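Local coordinates for cell wall surface anchor family protein (Streptococcus agalactiae serogroup V, PDB 3PF2), which probably builds the shaft of a cell-surface pilus as its major (backbone) pilin, here as a calcium-binding C-terminal fragment of two Ig-like domains, at residues His180-Lys188 against Asp245-Ala256; Glu142-Ile150 against Tyr295-Asp305. All blocks are in the same frame, centred on the assembly; numbering follows the deposited sequence.

Contact 1. Residues His180-Lys188 against Asp245-Ala256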
ATOM      1  N   HIS A 180       4.453  -2.614   1.540  1.00  9.61           N
ATOM      2  CA  HIS A 180       4.563  -4.056   1.777  1.00  9.91           C
ATOM      3  C   HIS A 180       3.597  -4.456   2.867  1.00 10.40           C
ATOM      4  O   HIS A 180       3.241  -3.627   3.712  1.00  9.88           O
ATOM      5  CB  HIS A 180       5.990  -4.407   2.203  1.00 10.84           C
ATOM      6  CG  HIS A 180       6.589  -3.385   3.111  1.00  9.41           C
ATOM      7  ND1 HIS A 180       7.347  -2.331   2.640  1.00  9.87           N
ATOM      8  CD2 HIS A 180       6.484  -3.209   4.451  1.00 11.09           C
ATOM      9  CE1 HIS A 180       7.706  -1.568   3.652  1.00  9.31           C
ATOM     10  NE2 HIS A 180       7.181  -2.064   4.762  1.00 10.26           N
ATOM     11  N   THR A 181       3.227  -5.735   2.841  1.00 10.80           N
ATOM     12  CA  THR A 181       2.359  -6.358   3.840  1.00 10.73           C
ATOM     13  C   THR A 181       2.916  -7.753   4.097  1.00 10.86           C
ATOM     14  O   THR A 181       3.638  -8.271   3.262  1.00 11.26           O
ATOM     15  CB  THR A 181       0.878  -6.403   3.342  1.00 11.53           C
ATOM     16  OG1 THR A 181       0.004  -6.710   4.434  1.00 10.62           O
ATOM     17  CG2 THR A 181       0.653  -7.401   2.200  1.00 10.85           C
ATOM     18  N   GLY A 182       2.580  -8.353   5.246  1.00  9.82           N
ATOM     19  CA  GLY A 182       3.163  -9.630   5.652  1.00 10.39           C
ATOM     20  C   GLY A 182       2.152 -10.648   6.142  1.00 10.20           C
ATOM     21  O   GLY A 182       0.949 -10.404   6.120  1.00 10.89           O
ATOM     22  N   GLY A 183       2.650 -11.790   6.604  1.00 10.98           N
ATOM     23  CA  GLY A 183       1.794 -12.865   7.089  1.00 10.72           C
ATOM     24  C   GLY A 183       2.511 -13.738   8.094  1.00 10.83           C
ATOM     25  O   GLY A 183       3.702 -13.545   8.369  1.00 10.49           O
ATOM     26  N   LYS A 184       1.789 -14.701   8.650  1.00 10.05           N
ATOM     27  CA  LYS A 184       2.395 -15.639   9.591  1.00 10.02           C
ATOM     28  C   LYS A 184       1.742 -17.004   9.478  1.00 10.44           C
ATOM     29  O   LYS A 184       0.553 -17.100   9.191  1.00 10.57           O
ATOM     30  CB  LYS A 184       2.287 -15.115  11.029  1.00 10.34           C
ATOM     31  CG  LYS A 184       3.041 -15.975  12.048  1.00 10.87           C
ATOM     32  CD  LYS A 184       4.587 -15.819  11.959  1.00 11.18           C
ATOM     33  CE  LYS A 184       5.239 -16.781  12.966  1.00 12.51           C
ATOM     34  NZ  LYS A 184       6.706 -16.877  12.752  1.00 11.69           N
ATOM     35  N   ARG A 185       2.532 -18.051   9.705  1.00 10.97           N
ATOM     36  CA  ARG A 185       2.050 -19.435   9.687  1.00 10.94           C
ATOM     37  C   ARG A 185       2.168 -20.000  11.095  1.00 10.83           C
ATOM     38  O   ARG A 185       3.082 -19.648  11.826  1.00 11.08           O
ATOM     39  CB  ARG A 185       2.895 -20.270   8.716  1.00 11.00           C
ATOM     40  CG  ARG A 185       2.809 -19.741   7.269  1.00 11.77           C
ATOM     41  CD  ARG A 185       3.608 -20.589   6.278  1.00 12.80           C
ATOM     42  NE  ARG A 185       2.948 -21.874   6.030  1.00 15.66           N
ATOM     43  CZ  ARG A 185       3.543 -23.061   6.088  1.00 17.39           C
ATOM     44  NH1 ARG A 185       4.840 -23.171   6.355  1.00 16.26           N
ATOM     45  NH2 ARG A 185       2.836 -24.161   5.851  1.00 20.12           N
ATOM     46  N   PHE A 186       1.245 -20.888  11.445  1.00 11.43           N
ATOM     47  CA  PHE A 186       1.194 -21.491  12.764  1.00 11.27           C
ATOM     48  C   PHE A 186       0.895 -22.979  12.666  1.00 11.95           C
ATOM     49  O   PHE A 186       0.258 -23.439  11.718  1.00 11.42           O
ATOM     50  CB  PHE A 186       0.050 -20.882  13.575  1.00 11.76           C
ATOM     51  CG  PHE A 186       0.142 -19.400  13.743  1.00 10.70           C
ATOM     52  CD1 PHE A 186       0.947 -18.865  14.740  1.00 10.59           C
ATOM     53  CD2 PHE A 186      -0.565 -18.550  12.902  1.00 10.93           C
ATOM     54  CE1 PHE A 186       1.046 -17.475  14.915  1.00 11.65           C
ATOM     55  CE2 PHE A 186      -0.477 -17.146  13.055  1.00 12.68           C
ATOM     56  CZ  PHE A 186       0.331 -16.614  14.068  1.00 11.61           C
ATOM     57  N   VAL A 187       1.305 -23.712  13.693  1.00 12.34           N
ATOM     58  CA  VAL A 187       0.867 -25.098  13.861  1.00 13.27           C
ATOM     59  C   VAL A 187       0.566 -25.359  15.337  1.00 12.97           C
ATOM     60  O   VAL A 187       1.366 -25.003  16.226  1.00 12.79           O
ATOM     61  CB  VAL A 187       1.878 -26.113  13.251  1.00 13.30           C
ATOM     62  CG1 VAL A 187       3.260 -25.997  13.901  1.00 13.76           C
ATOM     63  CG2 VAL A 187       1.315 -27.530  13.348  1.00 14.87           C
ATOM     64  N   LYS A 188      -0.612 -25.934  15.595  1.00 13.53           N
ATOM     65  CA  LYS A 188      -1.076 -26.201  16.954  1.00 13.19           C
ATOM     66  C   LYS A 188      -0.738 -27.641  17.316  1.00 13.91           C
ATOM     67  O   LYS A 188      -1.070 -28.554  16.574  1.00 13.87           O
ATOM     68  CB  LYS A 188      -2.585 -25.975  17.064  1.00 12.87           C
ATOM     69  CG  LYS A 188      -3.153 -26.108  18.495  1.00 13.70           C
ATOM     70  CD  LYS A 188      -2.692 -24.961  19.394  1.00 11.20           C
ATOM     71  CE  LYS A 188      -3.303 -25.033  20.795  1.00 13.67           C
ATOM     72  NZ  LYS A 188      -2.816 -26.220  21.576  1.00 13.14           N
ATOM     73  N   ASP A 245      -5.031 -30.651  10.562  1.00 18.90           N
ATOM     74  CA  ASP A 245      -3.586 -30.935  10.503  1.00 19.02           C
ATOM     75  C   ASP A 245      -2.794 -29.999  11.425  1.00 18.19           C
ATOM     76  O   ASP A 245      -1.563 -29.926  11.351  1.00 19.01           O
ATOM     77  CB  ASP A 245      -3.056 -30.847   9.053  1.00 19.15           C
ATOM     78  CG  ASP A 245      -3.278 -29.478   8.415  1.00 19.82           C
ATOM     79  OD1 ASP A 245      -3.710 -28.537   9.113  1.00 18.72           O
ATOM     80  OD2 ASP A 245      -3.024 -29.340   7.197  1.00 20.76           O
ATOM     81  N   GLY A 246      -3.510 -29.294  12.297  1.00 17.25           N
ATOM     82  CA  GLY A 246      -2.897 -28.374  13.252  1.00 16.18           C
ATOM     83  C   GLY A 246      -2.595 -26.993  12.683  1.00 15.81           C
ATOM     84  O   GLY A 246      -2.347 -26.064  13.442  1.00 15.13           O
ATOM     85  N   THR A 247      -2.655 -26.843  11.358  1.00 15.16           N
ATOM     86  CA  THR A 247      -2.163 -25.594  10.751  1.00 14.99           C
ATOM     87  C   THR A 247      -3.207 -24.489  10.683  1.00 14.16           C
ATOM     88  O   THR A 247      -4.414 -24.741  10.678  1.00 14.15           O
ATOM     89  CB  THR A 247      -1.603 -25.791   9.321  1.00 15.07           C
ATOM     90  OG1 THR A 247      -2.684 -26.034   8.415  1.00 15.67           O
ATOM     91  CG2 THR A 247      -0.582 -26.914   9.275  1.00 15.77           C
ATOM     92  N   PHE A 248      -2.711 -23.254  10.659  1.00 13.17           N
ATOM     93  CA  PHE A 248      -3.494 -22.101  10.270  1.00 12.34           C
ATOM     94  C   PHE A 248      -2.561 -20.947   9.950  1.00 12.50           C
ATOM     95  O   PHE A 248      -1.358 -21.034  10.210  1.00 11.95           O
ATOM     96  CB  PHE A 248      -4.566 -21.728  11.309  1.00 12.59           C
ATOM     97  CG  PHE A 248      -4.033 -21.316  12.662  1.00 11.51           C
ATOM     98  CD1 PHE A 248      -4.006 -19.965  13.018  1.00 11.67           C
ATOM     99  CD2 PHE A 248      -3.627 -22.262  13.601  1.00 12.91           C
ATOM    100  CE1 PHE A 248      -3.571 -19.561  14.273  1.00 11.98           C
ATOM    101  CE2 PHE A 248      -3.172 -21.872  14.869  1.00 11.83           C
ATOM    102  CZ  PHE A 248      -3.151 -20.511  15.206  1.00 11.52           C
ATOM    103  N   GLU A 249      -3.118 -19.893   9.367  1.00 12.18           N
ATOM    104  CA  GLU A 249      -2.320 -18.766   8.871  1.00 12.34           C
ATOM    105  C   GLU A 249      -3.104 -17.470   8.960  1.00 12.19           C
ATOM    106  O   GLU A 249      -4.331 -17.481   9.054  1.00 11.97           O
ATOM    107  CB  GLU A 249      -1.935 -18.990   7.399  1.00 13.26           C
ATOM    108  CG  GLU A 249      -1.104 -20.246   7.127  1.00 14.47           C
ATOM    109  CD  GLU A 249      -0.752 -20.411   5.672  1.00 15.14           C
ATOM    110  OE1 GLU A 249      -1.294 -19.651   4.829  1.00 15.78           O
ATOM    111  OE2 GLU A 249       0.075 -21.303   5.378  1.00 17.23           O
ATOM    112  N   ILE A 250      -2.390 -16.343   8.941  1.00 11.56           N
ATOM    113  CA  ILE A 250      -3.025 -15.049   8.716  1.00 11.29           C
ATOM    114  C   ILE A 250      -2.213 -14.348   7.629  1.00 11.70           C
ATOM    115  O   ILE A 250      -0.978 -14.321   7.688  1.00 11.67           O
ATOM    116  CB  ILE A 250      -3.140 -14.207  10.023  1.00 11.25           C
ATOM    117  CG1 ILE A 250      -3.856 -12.868   9.770  1.00 12.50           C
ATOM    118  CG2 ILE A 250      -1.762 -13.961  10.650  1.00 10.89           C
ATOM    119  CD1 ILE A 250      -5.338 -13.004   9.413  1.00 12.44           C
ATOM    120  N   LYS A 251      -2.908 -13.790   6.642  1.00 11.51           N
ATOM    121  CA  LYS A 251      -2.247 -13.133   5.515  1.00 11.40           C
ATOM    122  C   LYS A 251      -2.644 -11.668   5.436  1.00 11.73           C
ATOM    123  O   LYS A 251      -3.829 -11.326   5.505  1.00 12.83           O
ATOM    124  CB  LYS A 251      -2.578 -13.833   4.187  1.00 11.07           C
ATOM    125  CG  LYS A 251      -2.232 -15.322   4.170  1.00 12.90           C
ATOM    126  CD  LYS A 251      -2.443 -15.959   2.803  1.00 14.22           C
ATOM    127  CE  LYS A 251      -1.312 -15.590   1.855  1.00 16.40           C
ATOM    128  NZ  LYS A 251      -1.257 -16.463   0.633  1.00 18.58           N
ATOM    129  N   GLY A 252      -1.645 -10.806   5.317  1.00 11.35           N
ATOM    130  CA  GLY A 252      -1.910  -9.405   5.029  1.00 11.14           C
ATOM    131  C   GLY A 252      -1.899  -8.458   6.210  1.00 11.36           C
ATOM    132  O   GLY A 252      -2.673  -7.507   6.249  1.00 11.61           O
ATOM    133  N   LEU A 253      -1.040  -8.716   7.193  1.00 11.26           N
ATOM    134  CA  LEU A 253      -0.846  -7.764   8.279  1.00 11.18           C
ATOM    135  C   LEU A 253       0.374  -6.869   8.084  1.00 11.06           C
ATOM    136  O   LEU A 253       1.427  -7.323   7.630  1.00 11.65           O
ATOM    137  CB  LEU A 253      -0.706  -8.485   9.624  1.00 11.72           C
ATOM    138  CG  LEU A 253      -1.858  -9.411  10.001  1.00 11.21           C
ATOM    139  CD1 LEU A 253      -1.443 -10.184  11.260  1.00 11.91           C
ATOM    140  CD2 LEU A 253      -3.184  -8.652  10.214  1.00 12.93           C
ATOM    141  N   ALA A 254       0.237  -5.608   8.496  1.00 11.11           N
ATOM    142  CA  ALA A 254       1.333  -4.643   8.384  1.00 10.27           C
ATOM    143  C   ALA A 254       2.576  -5.086   9.145  1.00 10.74           C
ATOM    144  O   ALA A 254       2.475  -5.658  10.220  1.00  9.98           O
ATOM    145  CB  ALA A 254       0.888  -3.271   8.900  1.00 10.07           C
ATOM    146  N   TYR A 255       3.744  -4.798   8.585  1.00 10.68           N
ATOM    147  CA  TYR A 255       5.000  -4.857   9.342  1.00 10.05           C
ATOM    148  C   TYR A 255       5.860  -3.763   8.712  1.00  9.75           C
ATOM    149  O   TYR A 255       5.503  -3.236   7.643  1.00  9.82           O
ATOM    150  CB  TYR A 255       5.668  -6.251   9.243  1.00 10.58           C
ATOM    151  CG  TYR A 255       6.327  -6.474   7.900  1.00 10.93           C
ATOM    152  CD1 TYR A 255       7.712  -6.335   7.749  1.00 11.38           C
ATOM    153  CD2 TYR A 255       5.557  -6.743   6.769  1.00 11.90           C
ATOM    154  CE1 TYR A 255       8.318  -6.478   6.500  1.00 11.41           C
ATOM    155  CE2 TYR A 255       6.147  -6.902   5.518  1.00 11.52           C
ATOM    156  CZ  TYR A 255       7.531  -6.762   5.395  1.00 11.70           C
ATOM    157  OH  TYR A 255       8.094  -6.912   4.155  1.00 11.88           O
ATOM    158  N   ALA A 256       6.974  -3.412   9.346  1.00  9.23           N
ATOM    159  CA  ALA A 256       7.855  -2.359   8.820  1.00  9.17           C
ATOM    160  C   ALA A 256       7.041  -1.123   8.397  1.00  9.71           C
ATOM    161  O   ALA A 256       7.148  -0.626   7.270  1.00  9.92           O
ATOM    162  CB  ALA A 256       8.714  -2.905   7.660  1.00  9.62           C
TER
HETATM  163  O   HOH W   1       0.057 -23.719   6.738  1.00 19.56           O
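The Phe-248 ring carries CB of Phe-186 over one face, 3.7 Å from CB to the ring centroid. The two phenyl rings are nearly parallel, 19° apart, but displaced so far that little of one lies over the other. At its edge the Phe-186 ring meets CG2 of Ile-250. On the Tyr-255 ring, CD2 of His-180 sits over one face near the rim, and the backbone of Thr-181 lies at the edge. NE2 of His-180 donates to Ala-256 O, 2.9 Å away and in the ring plane. Its ND1 bonds to Glu-178, which fixes the ring at both nitrogens.

Arg-185 and Glu-249 lie side by side on the other side of the sheet from the phenylalanines. NE of Arg-185 gives a salt bridge of 3.0 Å to OE2 of Glu-249. The oxygen is in the guanidinium plane. NE meets it from above the carboxylate plane, and the two planes stand 84° apart. The bend at chi3 of Arg-185 (73°) turns the group to this position. A water joins NH2 to the same OE2, while NH1 bonds to Ala-309 O and OE1 to Tyr-295 OH.

The backbones pair antiparallel. Lys-184 and Ile-250 exchange two bonds of 3.0 Å, N to O. Gly-182 O takes both Gly-252 N (2.7 Å) and Leu-253 N (2.8 Å), from opposite faces of its plane. This is a G1 beta bulge. Lys-188 NZ is covalently linked to Asn-316 CG, the Lys-Asn isopeptide bond characteristic of Ig-like CnaB-type pilin domains.

Contact 2. Residues Glu142-Ile150 against Tyr295-Asp305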
ATOM      1  N   GLU A 142      -5.118  -8.821  -2.145  1.00 14.31           N
ATOM      2  CA  GLU A 142      -4.763 -10.231  -1.993  1.00 15.12           C
ATOM      3  C   GLU A 142      -3.738 -10.749  -3.004  1.00 15.34           C
ATOM      4  O   GLU A 142      -3.226 -11.853  -2.856  1.00 15.91           O
ATOM      5  CB  GLU A 142      -6.048 -11.088  -2.010  1.00 15.15           C
ATOM      6  CG  GLU A 142      -6.671 -11.361  -3.391  1.00 17.81           C
ATOM      7  CD  GLU A 142      -7.403 -10.167  -3.996  1.00 18.89           C
ATOM      8  OE1 GLU A 142      -7.692  -9.183  -3.281  1.00 19.21           O
ATOM      9  OE2 GLU A 142      -7.694 -10.207  -5.219  1.00 20.87           O
ATOM     10  N   LYS A 143      -3.439  -9.966  -4.034  1.00 15.31           N
ATOM     11  CA  LYS A 143      -2.467 -10.385  -5.037  1.00 15.82           C
ATOM     12  C   LYS A 143      -1.024 -10.056  -4.636  1.00 15.52           C
ATOM     13  O   LYS A 143      -0.078 -10.482  -5.293  1.00 15.49           O
ATOM     14  CB  LYS A 143      -2.814  -9.781  -6.403  1.00 16.21           C
ATOM     15  CG  LYS A 143      -4.158 -10.273  -6.955  1.00 19.55           C
ATOM     16  CD  LYS A 143      -4.306  -9.877  -8.425  1.00 25.21           C
ATOM     17  CE  LYS A 143      -5.594 -10.417  -9.039  1.00 29.57           C
ATOM     18  NZ  LYS A 143      -6.696  -9.402  -9.003  1.00 32.50           N
ATOM     19  N   ALA A 144      -0.857  -9.309  -3.548  1.00 15.26           N
ATOM     20  CA  ALA A 144       0.474  -8.988  -3.044  1.00 14.91           C
ATOM     21  C   ALA A 144       1.242 -10.251  -2.678  1.00 14.63           C
ATOM     22  O   ALA A 144       0.644 -11.262  -2.254  1.00 15.87           O
ATOM     23  CB  ALA A 144       0.363  -8.078  -1.820  1.00 15.55           C
ATOM     24  N   VAL A 145       2.563 -10.211  -2.837  1.00 13.42           N
ATOM     25  CA  VAL A 145       3.410 -11.266  -2.271  1.00 13.27           C
ATOM     26  C   VAL A 145       3.781 -10.804  -0.874  1.00 13.13           C
ATOM     27  O   VAL A 145       4.240  -9.675  -0.706  1.00 12.80           O
ATOM     28  CB  VAL A 145       4.681 -11.519  -3.113  1.00 13.42           C
ATOM     29  CG1 VAL A 145       5.601 -12.543  -2.422  1.00 12.31           C
ATOM     30  CG2 VAL A 145       4.308 -12.058  -4.467  1.00 13.89           C
ATOM     31  N   LEU A 146       3.561 -11.660   0.125  1.00 12.55           N
ATOM     32  CA  LEU A 146       3.817 -11.260   1.508  1.00 12.60           C
ATOM     33  C   LEU A 146       5.318 -11.068   1.770  1.00 12.48           C
ATOM     34  O   LEU A 146       6.124 -11.953   1.480  1.00 12.44           O
ATOM     35  CB  LEU A 146       3.169 -12.243   2.492  1.00 12.68           C
ATOM     36  CG  LEU A 146       1.651 -12.429   2.333  1.00 12.76           C
ATOM     37  CD1 LEU A 146       1.110 -13.284   3.464  1.00 13.84           C
ATOM     38  CD2 LEU A 146       0.886 -11.086   2.295  1.00 13.76           C
ATOM     39  N   GLY A 147       5.668  -9.888   2.286  1.00 12.51           N
ATOM     40  CA  GLY A 147       7.054  -9.503   2.558  1.00 12.53           C
ATOM     41  C   GLY A 147       7.767  -8.888   1.371  1.00 12.99           C
ATOM     42  O   GLY A 147       8.952  -8.546   1.468  1.00 13.51           O
ATOM     43  N   LYS A 148       7.059  -8.749   0.250  1.00 13.01           N
ATOM     44  CA  LYS A 148       7.673  -8.214  -0.981  1.00 13.10           C
ATOM     45  C   LYS A 148       7.366  -6.734  -1.184  1.00 13.58           C
ATOM     46  O   LYS A 148       6.243  -6.293  -0.945  1.00 14.52           O
ATOM     47  CB  LYS A 148       7.215  -9.028  -2.197  1.00 13.35           C
ATOM     48  CG  LYS A 148       8.016  -8.756  -3.464  1.00 13.61           C
ATOM     49  CD  LYS A 148       7.466  -9.588  -4.615  1.00 16.98           C
ATOM     50  CE  LYS A 148       8.314  -9.430  -5.874  1.00 17.44           C
ATOM     51  NZ  LYS A 148       9.602 -10.144  -5.739  1.00 20.54           N
ATOM     52  N   ALA A 149       8.364  -5.963  -1.628  1.00 12.80           N
ATOM     53  CA  ALA A 149       8.121  -4.559  -1.978  1.00 12.32           C
ATOM     54  C   ALA A 149       7.170  -4.456  -3.177  1.00 12.61           C
ATOM     55  O   ALA A 149       7.351  -5.120  -4.211  1.00 12.95           O
ATOM     56  CB  ALA A 149       9.423  -3.853  -2.269  1.00 12.45           C
ATOM     57  N   ILE A 150       6.133  -3.639  -3.022  1.00 11.74           N
ATOM     58  CA  ILE A 150       5.203  -3.395  -4.118  1.00 11.48           C
ATOM     59  C   ILE A 150       5.427  -1.946  -4.513  1.00 10.62           C
ATOM     60  O   ILE A 150       5.104  -1.030  -3.755  1.00 10.51           O
ATOM     61  CB  ILE A 150       3.721  -3.605  -3.715  1.00 11.95           C
ATOM     62  CG1 ILE A 150       3.509  -4.970  -3.071  1.00 14.11           C
ATOM     63  CG2 ILE A 150       2.822  -3.438  -4.940  1.00 12.94           C
ATOM     64  CD1 ILE A 150       2.178  -5.084  -2.356  1.00 16.16           C
ATOM     65  N   TYR A 295       6.380 -15.424   6.306  1.00 11.83           N
ATOM     66  CA  TYR A 295       5.404 -16.171   5.513  1.00 12.59           C
ATOM     67  C   TYR A 295       6.121 -16.863   4.349  1.00 12.47           C
ATOM     68  O   TYR A 295       5.998 -18.065   4.168  1.00 12.83           O
ATOM     69  CB  TYR A 295       4.248 -15.290   5.005  1.00 12.71           C
ATOM     70  CG  TYR A 295       3.116 -16.138   4.435  1.00 12.56           C
ATOM     71  CD1 TYR A 295       2.122 -16.654   5.267  1.00 14.19           C
ATOM     72  CD2 TYR A 295       3.060 -16.441   3.074  1.00 14.13           C
ATOM     73  CE1 TYR A 295       1.096 -17.442   4.759  1.00 14.76           C
ATOM     74  CE2 TYR A 295       2.038 -17.216   2.552  1.00 13.14           C
ATOM     75  CZ  TYR A 295       1.062 -17.723   3.405  1.00 15.78           C
ATOM     76  OH  TYR A 295       0.044 -18.499   2.905  1.00 14.63           O
ATOM     77  N   ASN A 296       6.849 -16.078   3.572  1.00 13.44           N
ATOM     78  CA  ASN A 296       7.749 -16.551   2.524  1.00 13.44           C
ATOM     79  C   ASN A 296       9.188 -16.412   2.962  1.00 14.02           C
ATOM     80  O   ASN A 296       9.574 -15.387   3.512  1.00 13.63           O
ATOM     81  CB  ASN A 296       7.539 -15.699   1.266  1.00 13.28           C
ATOM     82  CG  ASN A 296       6.103 -15.732   0.768  1.00 13.69           C
ATOM     83  OD1 ASN A 296       5.491 -14.682   0.507  1.00 16.66           O
ATOM     84  ND2 ASN A 296       5.556 -16.928   0.632  1.00 12.37           N
ATOM     85  N   THR A 297      10.016 -17.416   2.677  1.00 14.84           N
ATOM     86  CA  THR A 297      11.421 -17.341   3.077  1.00 15.89           C
ATOM     87  C   THR A 297      12.189 -16.382   2.184  1.00 16.14           C
ATOM     88  O   THR A 297      13.123 -15.719   2.643  1.00 16.69           O
ATOM     89  CB  THR A 297      12.118 -18.719   3.039  1.00 16.23           C
ATOM     90  OG1 THR A 297      12.065 -19.235   1.699  1.00 17.48           O
ATOM     91  CG2 THR A 297      11.435 -19.699   4.008  1.00 17.04           C
ATOM     92  N   LYS A 298      11.787 -16.302   0.915  1.00 15.97           N
ATOM     93  CA  LYS A 298      12.498 -15.449  -0.042  1.00 16.39           C
ATOM     94  C   LYS A 298      11.549 -14.599  -0.919  1.00 16.14           C
ATOM     95  O   LYS A 298      11.464 -14.792  -2.134  1.00 15.84           O
ATOM     96  CB  LYS A 298      13.466 -16.303  -0.876  1.00 16.80           C
ATOM     97  CG  LYS A 298      14.591 -16.924  -0.045  1.00 19.00           C
ATOM     98  CD  LYS A 298      15.662 -17.613  -0.916  1.00 23.56           C
ATOM     99  CE  LYS A 298      16.757 -18.249  -0.042  1.00 26.78           C
ATOM    100  NZ  LYS A 298      17.863 -18.863  -0.845  1.00 29.30           N
ATOM    101  N   PRO A 299      10.838 -13.634  -0.298  1.00 15.64           N
ATOM    102  CA  PRO A 299       9.833 -12.892  -1.067  1.00 16.13           C
ATOM    103  C   PRO A 299      10.391 -12.076  -2.222  1.00 16.79           C
ATOM    104  O   PRO A 299       9.662 -11.826  -3.176  1.00 16.70           O
ATOM    105  CB  PRO A 299       9.194 -11.961  -0.025  1.00 15.82           C
ATOM    106  CG  PRO A 299      10.181 -11.889   1.067  1.00 15.98           C
ATOM    107  CD  PRO A 299      10.838 -13.231   1.120  1.00 15.81           C
ATOM    108  N   THR A 300      11.655 -11.673  -2.145  1.00 17.59           N
ATOM    109  CA  THR A 300      12.247 -10.842  -3.203  1.00 19.17           C
ATOM    110  C   THR A 300      12.406 -11.622  -4.499  1.00 19.93           C
ATOM    111  O   THR A 300      12.536 -11.027  -5.567  1.00 20.78           O
ATOM    112  CB  THR A 300      13.637 -10.272  -2.824  1.00 19.41           C
ATOM    113  OG1 THR A 300      14.565 -11.347  -2.622  1.00 20.19           O
ATOM    114  CG2 THR A 300      13.552  -9.426  -1.574  1.00 18.92           C
ATOM    115  N   ASP A 301      12.394 -12.949  -4.395  1.00 20.68           N
ATOM    116  CA  ASP A 301      12.672 -13.834  -5.532  1.00 21.15           C
ATOM    117  C   ASP A 301      11.417 -14.342  -6.252  1.00 21.21           C
ATOM    118  O   ASP A 301      11.515 -14.903  -7.349  1.00 21.98           O
ATOM    119  CB  ASP A 301      13.522 -15.031  -5.068  1.00 20.95           C
ATOM    120  CG  ASP A 301      14.884 -14.619  -4.518  1.00 21.90           C
ATOM    121  OD1 ASP A 301      15.329 -13.481  -4.742  1.00 24.97           O
ATOM    122  OD2 ASP A 301      15.515 -15.447  -3.844  1.00 24.43           O
ATOM    123  N   ILE A 302      10.244 -14.130  -5.654  1.00 20.26           N
ATOM    124  CA  ILE A 302       9.018 -14.796  -6.098  1.00 19.64           C
ATOM    125  C   ILE A 302       7.939 -13.830  -6.579  1.00 19.24           C
ATOM    126  O   ILE A 302       7.915 -12.664  -6.175  1.00 18.92           O
ATOM    127  CB  ILE A 302       8.445 -15.713  -4.975  1.00 19.74           C
ATOM    128  CG1 ILE A 302       7.969 -14.872  -3.779  1.00 19.61           C
ATOM    129  CG2 ILE A 302       9.503 -16.747  -4.547  1.00 19.25           C
ATOM    130  CD1 ILE A 302       7.577 -15.703  -2.554  1.00 17.88           C
ATOM    131  N   THR A 303       7.036 -14.319  -7.428  1.00 18.76           N
ATOM    132  CA  THR A 303       5.931 -13.480  -7.904  1.00 18.51           C
ATOM    133  C   THR A 303       4.562 -13.921  -7.379  1.00 18.06           C
ATOM    134  O   THR A 303       3.539 -13.279  -7.649  1.00 17.84           O
ATOM    135  CB  THR A 303       5.923 -13.363  -9.450  1.00 18.99           C
ATOM    136  OG1 THR A 303       6.090 -14.665 -10.016  1.00 19.47           O
ATOM    137  CG2 THR A 303       7.051 -12.449  -9.910  1.00 20.11           C
ATOM    138  N   VAL A 304       4.561 -15.001  -6.596  1.00 17.65           N
ATOM    139  CA  VAL A 304       3.386 -15.480  -5.883  1.00 17.56           C
ATOM    140  C   VAL A 304       3.891 -16.127  -4.592  1.00 16.89           C
ATOM    141  O   VAL A 304       4.989 -16.675  -4.571  1.00 16.27           O
ATOM    142  CB  VAL A 304       2.567 -16.517  -6.716  1.00 17.75           C
ATOM    143  CG1 VAL A 304       3.327 -17.852  -6.880  1.00 18.95           C
ATOM    144  CG2 VAL A 304       1.207 -16.749  -6.090  1.00 18.86           C
ATOM    145  N   ASP A 305       3.096 -16.052  -3.526  1.00 16.95           N
ATOM    146  CA  ASP A 305       3.485 -16.651  -2.239  1.00 16.98           C
ATOM    147  C   ASP A 305       3.914 -18.119  -2.349  1.00 17.56           C
ATOM    148  O   ASP A 305       3.283 -18.909  -3.076  1.00 17.12           O
ATOM    149  CB  ASP A 305       2.336 -16.598  -1.230  1.00 17.15           C
ATOM    150  CG  ASP A 305       2.014 -15.201  -0.761  1.00 15.44           C
ATOM    151  OD1 ASP A 305       2.905 -14.333  -0.714  1.00 13.55           O
ATOM    152  OD2 ASP A 305       0.842 -14.991  -0.410  1.00 16.24           O
TER
HETATM  153  O   HOH W   2       0.761 -14.203  -3.685  1.00 18.15           O
HETATM  154  O   HOH W   3      -0.710 -12.551  -0.340  1.00 20.35           O
HETATM  155  O   HOH W   4       6.899 -13.200   3.878  1.00 12.45           O
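Residues Val-145 to Lys-148 form a type II beta turn, closed by Lys-148 N to Val-145 O at 3.1 Å, and this turn packs against the irregular loop 295-305. Leu-146 puts CD1 over one face of the Tyr-295 ring, 3.8 Å from the centroid. The backbone N of Leu-146 donates to OD1 of Asp-305 at 2.9 Å. The bond is nearly straight, 167° at the hydrogen, and uses the syn lone pair. The other oxygen, OD2, is in a salt bridge with Lys-251, so both carboxylate oxygens are engaged.

Val-145 has CG1 anti to the backbone N (chi1 175°). Val-145 CG1 meets CG1 of Ile-302 at 3.6 Å. The CG2 branch rests on the backbone at Thr-303 and Val-304. Pro-299 lays its CB and CG against the turn backbone at Leu-146 and Gly-147.

Lys-148 runs extended along the loop and bends only at chi4 (73°). NZ of Lys-148 then donates to Pro-299 O and to Ile-302 O, each 3.1 Å away. The first bond lies in the carbonyl plane, on a lone pair. The second comes tilted from the plane. One water accepts from Asp-305 N and donates to Ala-144 O. Another accepts from Asn-296 N and may donate to Leu-146 O.

This is an interface between the Cna-B-like and prealbumin-like regions: a turn in the loop between strand 132-140 and strand 150-151 docks on a loop of the C-terminal domain.

In the fold
The two contacts lie on the same side of the chain's centre, with centres about 13 Å apart. Along the chain, 142-150 comes first, then 180-188, 245-256 and 295-305, so contact 2 brackets contact 1. Strand 178-190 joins them. It pairs with strand 247-253 in contact 1 and with the short strand 150-151, which begins at the end of 142-150. The contacts also touch directly. Side chains of 245-256 bond to 295-305, and OH of Tyr-255 packs on CA of Gly-147 at 3.2 Å. Contact 1 belongs to a sheet of the C-terminal domain, and contact 2 connects that domain to the preceding one.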